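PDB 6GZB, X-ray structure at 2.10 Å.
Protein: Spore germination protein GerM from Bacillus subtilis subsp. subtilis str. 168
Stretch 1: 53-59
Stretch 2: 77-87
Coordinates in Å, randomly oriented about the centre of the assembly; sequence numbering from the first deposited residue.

Stretch 1, residues 53-59: MRELYLI
Stretch 2 77-87: STAKQALEYLV

How do the two stretches lie against each other? Residues 53-59 form an extended strand that continues at both ends, while Thr78 to Glu84 form a helix, with Ser77 at the N-cap position but making no capping bond through its side chain. The N-to-C directions of strand and helix differ by 41°, with a signed crossing angle of -41°, and their axes approach to 9.0 Å. Register is set by Leu56 and Ala82, whose CA atoms are 6.8 Å apart. No hydrogen bond crosses the contact, so its 329 Å² of buried surface, both sides summed, rests on packing.

What makes Leu56 the centre of the contact? Its CA-to-CB bond points toward the helical stretch, and with chi1 -56° (m) and chi2 178° (t) its methyl groups pack against Ala82 and Tyr85. Leu56 CD2 lies 3.5 Å from Ala82 O and 4.5 Å from Ala82 CB; the small Ala82 side chain accompanies the close approach of the two backbones here. Leu56 CD1 sits 3.8 Å from Tyr85 CB and 3.6 Å from Tyr85 O. Tyr85 (chi1 -89°, chi2 78°) starts toward the strand, but the end of its side chain leads away, so its CB rather than its hydroxyl meets Leu56.

How does Leu86 extend the packing beyond the helix? Tyr85 is the first residue to leave helical phi/psi, and a type I turn from Glu84 to Val87 carries Leu86 at phi/psi -98/-6; Leu86 N bonds to Leu83 O at 2.9 Å. The Leu86 CA-to-CB bond points sideways, yet rotamer m, t (-61°, 178°) brings its end nearer the strand. Leu86 CD2 consequently lies 4.1 Å from Leu56 CB, 4.1 Å from Leu58 CD2 and 3.9 Å from Tyr57 O, touching three consecutive strand residues. Leu58 is also m, t (-55°, 174°). The Tyr57 CA-to-CB bond points sideways and the end of the side chain leads away, and Tyr57 OH donates a hydrogen bond to Glu55 OE1 at 2.9 Å.

What does Arg54 do near the start of the helix? With phi/psi -135/142 and chi1 to chi4 of -161°, 71°, 72° and -167°, its CA-to-CB bond points toward the helical stretch, and the side chain spans two contacts about one turn apart. Arg54 CG passes 4.4 Å from Ala82 CB, and Arg54 NH2 ends 3.4 Å from Thr78 CG2, which meets the guanidinium obliquely. Thr78 has chi1 49° (p) and offers its methyl to the charged group, making this a packing contact.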

ATOM      1  N   MET A  53      10.487  13.544  -3.446  1.00 33.19           N
ATOM      2  CA  MET A  53       9.139  12.994  -3.384  1.00 34.77           C
ATOM      3  C   MET A  53       9.133  11.744  -2.503  1.00 37.57           C
ATOM      4  O   MET A  53       9.910  10.829  -2.717  1.00 35.31           O
ATOM      5  CB  MET A  53       8.647  12.644  -4.791  1.00 33.12           C
ATOM      6  CG  MET A  53       8.479  13.846  -5.720  1.00 31.90           C
ATOM      7  SD  MET A  53       7.573  15.209  -4.963  1.00 36.00           S
ATOM      8  CE  MET A  53       5.902  14.570  -4.980  1.00 35.31           C
ATOM      9  N   ARG A  54       8.266  11.722  -1.501  1.00 30.71           N
ATOM     10  CA  ARG A  54       8.288  10.667  -0.493  1.00 35.03           C
ATOM     11  C   ARG A  54       6.872  10.149  -0.220  1.00 32.35           C
ATOM     12  O   ARG A  54       5.924  10.922  -0.163  1.00 28.62           O
ATOM     13  CB  ARG A  54       8.909  11.203   0.800  1.00 35.86           C
ATOM     14  CG  ARG A  54       9.399  10.124   1.739  1.00 42.15           C
ATOM     15  CD  ARG A  54      10.643   9.464   1.171  1.00 51.31           C
ATOM     16  NE  ARG A  54      11.796  10.352   1.256  1.00 46.97           N
ATOM     17  CZ  ARG A  54      12.945  10.153   0.621  1.00 54.91           C
ATOM     18  NH1 ARG A  54      13.088   9.115  -0.191  1.00 52.14           N
ATOM     19  NH2 ARG A  54      13.953  10.992   0.802  1.00 51.45           N
ATOM     20  N   GLU A  55       6.741   8.844  -0.013  1.00 32.33           N
ATOM     21  CA  GLU A  55       5.460   8.267   0.387  1.00 30.19           C
ATOM     22  C   GLU A  55       5.168   8.613   1.845  1.00 29.29           C
ATOM     23  O   GLU A  55       5.979   8.349   2.733  1.00 31.25           O
ATOM     24  CB  GLU A  55       5.454   6.748   0.190  1.00 32.64           C
ATOM     25  CG  GLU A  55       5.374   6.279  -1.257  1.00 32.42           C
ATOM     26  CD  GLU A  55       5.380   4.750  -1.390  1.00 44.02           C
ATOM     27  OE1 GLU A  55       5.289   4.030  -0.362  1.00 34.94           O
ATOM     28  OE2 GLU A  55       5.436   4.264  -2.535  1.00 43.98           O
ATOM     29  N   LEU A  56       4.025   9.245   2.081  1.00 31.01           N
ATOM     30  CA  LEU A  56       3.484   9.370   3.428  1.00 29.43           C
ATOM     31  C   LEU A  56       2.171   8.607   3.506  1.00 24.50           C
ATOM     32  O   LEU A  56       1.261   8.843   2.712  1.00 28.36           O
ATOM     33  CB  LEU A  56       3.258  10.835   3.793  1.00 32.01           C
ATOM     34  CG  LEU A  56       4.463  11.764   3.680  1.00 32.65           C
ATOM     35  CD1 LEU A  56       4.038  13.185   4.033  1.00 36.69           C
ATOM     36  CD2 LEU A  56       5.597  11.303   4.582  1.00 30.81           C
ATOM     37  N   TYR A  57       2.071   7.703   4.474  1.00 23.22           N
ATOM     38  CA  TYR A  57       0.865   6.907   4.627  1.00 24.29           C
ATOM     39  C   TYR A  57      -0.117   7.622   5.548  1.00 26.25           C
ATOM     40  O   TYR A  57      -0.058   7.523   6.779  1.00 25.53           O
ATOM     41  CB  TYR A  57       1.202   5.479   5.090  1.00 28.98           C
ATOM     42  CG  TYR A  57       1.697   4.624   3.936  1.00 26.72           C
ATOM     43  CD1 TYR A  57       2.984   4.783   3.440  1.00 28.00           C
ATOM     44  CD2 TYR A  57       0.817   3.847   3.201  1.00 21.97           C
ATOM     45  CE1 TYR A  57       3.413   4.093   2.317  1.00 24.12           C
ATOM     46  CE2 TYR A  57       1.238   3.159   2.078  1.00 25.65           C
ATOM     47  CZ  TYR A  57       2.533   3.299   1.628  1.00 22.61           C
ATOM     48  OH  TYR A  57       2.944   2.619   0.494  1.00 24.99           O
ATOM     49  N   LEU A  58      -0.973   8.417   4.919  1.00 25.20           N
ATOM     50  CA  LEU A  58      -1.935   9.239   5.632  1.00 25.46           C
ATOM     51  C   LEU A  58      -3.265   8.505   5.736  1.00 22.13           C
ATOM     52  O   LEU A  58      -3.417   7.396   5.216  1.00 25.35           O
ATOM     53  CB  LEU A  58      -2.120  10.573   4.891  1.00 26.00           C
ATOM     54  CG  LEU A  58      -0.833  11.359   4.649  1.00 26.26           C
ATOM     55  CD1 LEU A  58      -1.107  12.579   3.787  1.00 29.51           C
ATOM     56  CD2 LEU A  58      -0.179  11.764   5.964  1.00 32.24           C
ATOM     57  N   ILE A  59      -4.235   9.136   6.394  1.00 27.64           N
ATOM     58  CA  ILE A  59      -5.564   8.561   6.514  1.00 23.16           C
ATOM     59  C   ILE A  59      -6.558   9.351   5.671  1.00 21.40           C
ATOM     60  O   ILE A  59      -6.696  10.553   5.837  1.00 30.06           O
ATOM     61  CB  ILE A  59      -6.008   8.531   7.983  1.00 28.36           C
ATOM     62  CG1 ILE A  59      -5.004   7.716   8.815  1.00 28.63           C
ATOM     63  CG2 ILE A  59      -7.403   7.928   8.099  1.00 25.26           C
ATOM     64  CD1 ILE A  59      -5.122   7.917  10.305  1.00 25.83           C
ATOM     65  N   SER A  77      18.487  12.584   7.508  1.00 56.99           N
ATOM     66  CA  SER A  77      17.801  11.467   8.150  1.00 50.11           C
ATOM     67  C   SER A  77      16.380  11.335   7.614  1.00 37.64           C
ATOM     68  O   SER A  77      15.408  11.824   8.204  1.00 38.10           O
ATOM     69  CB  SER A  77      17.786  11.648   9.668  1.00 56.98           C
ATOM     70  OG  SER A  77      17.637  13.010  10.013  1.00 52.02           O
ATOM     71  N   THR A  78      16.280  10.688   6.463  1.00 36.94           N
ATOM     72  CA  THR A  78      15.056  10.695   5.669  1.00 41.51           C
ATOM     73  C   THR A  78      13.946   9.862   6.312  1.00 37.90           C
ATOM     74  O   THR A  78      12.778  10.239   6.258  1.00 34.93           O
ATOM     75  CB  THR A  78      15.322  10.169   4.249  1.00 40.54           C
ATOM     76  OG1 THR A  78      16.044   8.928   4.319  1.00 49.17           O
ATOM     77  CG2 THR A  78      16.126  11.192   3.457  1.00 40.42           C
ATOM     78  N   ALA A  79      14.318   8.748   6.931  1.00 36.85           N
ATOM     79  CA  ALA A  79      13.358   7.888   7.600  1.00 31.73           C
ATOM     80  C   ALA A  79      12.710   8.624   8.758  1.00 36.05           C
ATOM     81  O   ALA A  79      11.490   8.606   8.919  1.00 32.85           O
ATOM     82  CB  ALA A  79      14.043   6.629   8.093  1.00 32.90           C
ATOM     83  N   LYS A  80      13.532   9.287   9.556  1.00 34.96           N
ATOM     84  CA  LYS A  80      13.032  10.119  10.641  1.00 35.29           C
ATOM     85  C   LYS A  80      12.160  11.253  10.107  1.00 27.90           C
ATOM     86  O   LYS A  80      11.104  11.571  10.662  1.00 34.08           O
ATOM     87  CB  LYS A  80      14.208  10.687  11.432  1.00 37.66           C
ATOM     88  CG  LYS A  80      13.832  11.795  12.391  1.00 38.57           C
ATOM     89  CD  LYS A  80      15.082  12.334  13.063  1.00 44.70           C
ATOM     90  CE  LYS A  80      14.741  13.432  14.056  1.00 44.46           C
ATOM     91  NZ  LYS A  80      15.732  13.495  15.157  1.00 58.76           N
ATOM     92  N   GLN A  81      12.603  11.864   9.023  1.00 34.26           N
ATOM     93  CA  GLN A  81      11.877  12.992   8.455  1.00 38.07           C
ATOM     94  C   GLN A  81      10.497  12.549   7.982  1.00 37.24           C
ATOM     95  O   GLN A  81       9.506  13.243   8.199  1.00 32.20           O
ATOM     96  CB  GLN A  81      12.658  13.582   7.286  1.00 36.30           C
ATOM     97  CG  GLN A  81      11.997  14.807   6.675  1.00 36.71           C
ATOM     98  CD  GLN A  81      12.578  15.145   5.330  1.00 39.07           C
ATOM     99  OE1 GLN A  81      12.844  14.262   4.514  1.00 40.00           O
ATOM    100  NE2 GLN A  81      12.810  16.433   5.100  1.00 43.97           N
ATOM    101  N   ALA A  82      10.440  11.383   7.344  1.00 33.58           N
ATOM    102  CA  ALA A  82       9.178  10.856   6.835  1.00 33.50           C
ATOM    103  C   ALA A  82       8.158  10.696   7.968  1.00 32.81           C
ATOM    104  O   ALA A  82       7.006  11.093   7.830  1.00 29.31           O
ATOM    105  CB  ALA A  82       9.406   9.530   6.132  1.00 35.73           C
ATOM    106  N   LEU A  83       8.602  10.177   9.109  1.00 29.82           N
ATOM    107  CA  LEU A  83       7.726  10.040  10.267  1.00 29.92           C
ATOM    108  C   LEU A  83       7.311  11.398  10.828  1.00 27.17           C
ATOM    109  O   LEU A  83       6.181  11.568  11.286  1.00 31.29           O
ATOM    110  CB  LEU A  83       8.407   9.223  11.361  1.00 32.03           C
ATOM    111  CG  LEU A  83       8.687   7.758  11.015  1.00 29.12           C
ATOM    112  CD1 LEU A  83       9.155   7.024  12.266  1.00 33.52           C
ATOM    113  CD2 LEU A  83       7.456   7.078  10.440  1.00 30.61           C
ATOM    114  N   GLU A  84       8.226  12.359  10.814  1.00 29.09           N
ATOM    115  CA  GLU A  84       7.920  13.710  11.291  1.00 33.82           C
ATOM    116  C   GLU A  84       6.818  14.337  10.456  1.00 31.96           C
ATOM    117  O   GLU A  84       6.047  15.170  10.943  1.00 29.69           O
ATOM    118  CB  GLU A  84       9.173  14.598  11.254  1.00 33.69           C
ATOM    119  CG  GLU A  84      10.021  14.512  12.515  1.00 38.75           C
ATOM    120  CD  GLU A  84      11.465  14.952  12.319  1.00 45.17           C
ATOM    121  OE1 GLU A  84      12.257  14.821  13.277  1.00 55.03           O
ATOM    122  OE2 GLU A  84      11.828  15.399  11.213  1.00 50.11           O
ATOM    123  N   TYR A  85       6.735  13.924   9.196  1.00 30.88           N
ATOM    124  CA  TYR A  85       5.705  14.443   8.300  1.00 36.44           C
ATOM    125  C   TYR A  85       4.406  13.649   8.379  1.00 30.62           C
ATOM    126  O   TYR A  85       3.495  13.857   7.579  1.00 33.00           O
ATOM    127  CB  TYR A  85       6.231  14.480   6.870  1.00 29.56           C
ATOM    128  CG  TYR A  85       6.934  15.777   6.538  1.00 33.46           C
ATOM    129  CD1 TYR A  85       8.228  16.021   6.977  1.00 34.42           C
ATOM    130  CD2 TYR A  85       6.294  16.771   5.815  1.00 36.79           C
ATOM    131  CE1 TYR A  85       8.872  17.204   6.681  1.00 35.51           C
ATOM    132  CE2 TYR A  85       6.943  17.946   5.491  1.00 40.20           C
ATOM    133  CZ  TYR A  85       8.223  18.166   5.949  1.00 33.37           C
ATOM    134  OH  TYR A  85       8.871  19.343   5.665  1.00 41.39           O
ATOM    135  N   LEU A  86       4.311  12.762   9.367  1.00 26.41           N
ATOM    136  CA  LEU A  86       3.044  12.132   9.710  1.00 27.31           C
ATOM    137  C   LEU A  86       2.385  12.831  10.900  1.00 27.12           C
ATOM    138  O   LEU A  86       1.296  12.449  11.320  1.00 25.36           O
ATOM    139  CB  LEU A  86       3.265  10.659  10.066  1.00 30.03           C
ATOM    140  CG  LEU A  86       3.850   9.779   8.973  1.00 28.84           C
ATOM    141  CD1 LEU A  86       4.046   8.366   9.485  1.00 28.47           C
ATOM    142  CD2 LEU A  86       2.946   9.784   7.749  1.00 34.03           C
ATOM    143  N   VAL A  87       3.088  13.783  11.502  1.00 30.79           N
ATOM    144  CA  VAL A  87       2.635  14.351  12.770  1.00 31.95           C
ATOM    145  C   VAL A  87       1.614  15.454  12.528  1.00 30.42           C
ATOM    146  O   VAL A  87       1.868  16.392  11.775  1.00 28.32           O
ATOM    147  CB  VAL A  87       3.800  14.916  13.599  1.00 36.75           C
ATOM    148  CG1 VAL A  87       3.278  15.514  14.902  1.00 33.02           C
ATOM    149  CG2 VAL A  87       4.827  13.829  13.871  1.00 35.55           C
TER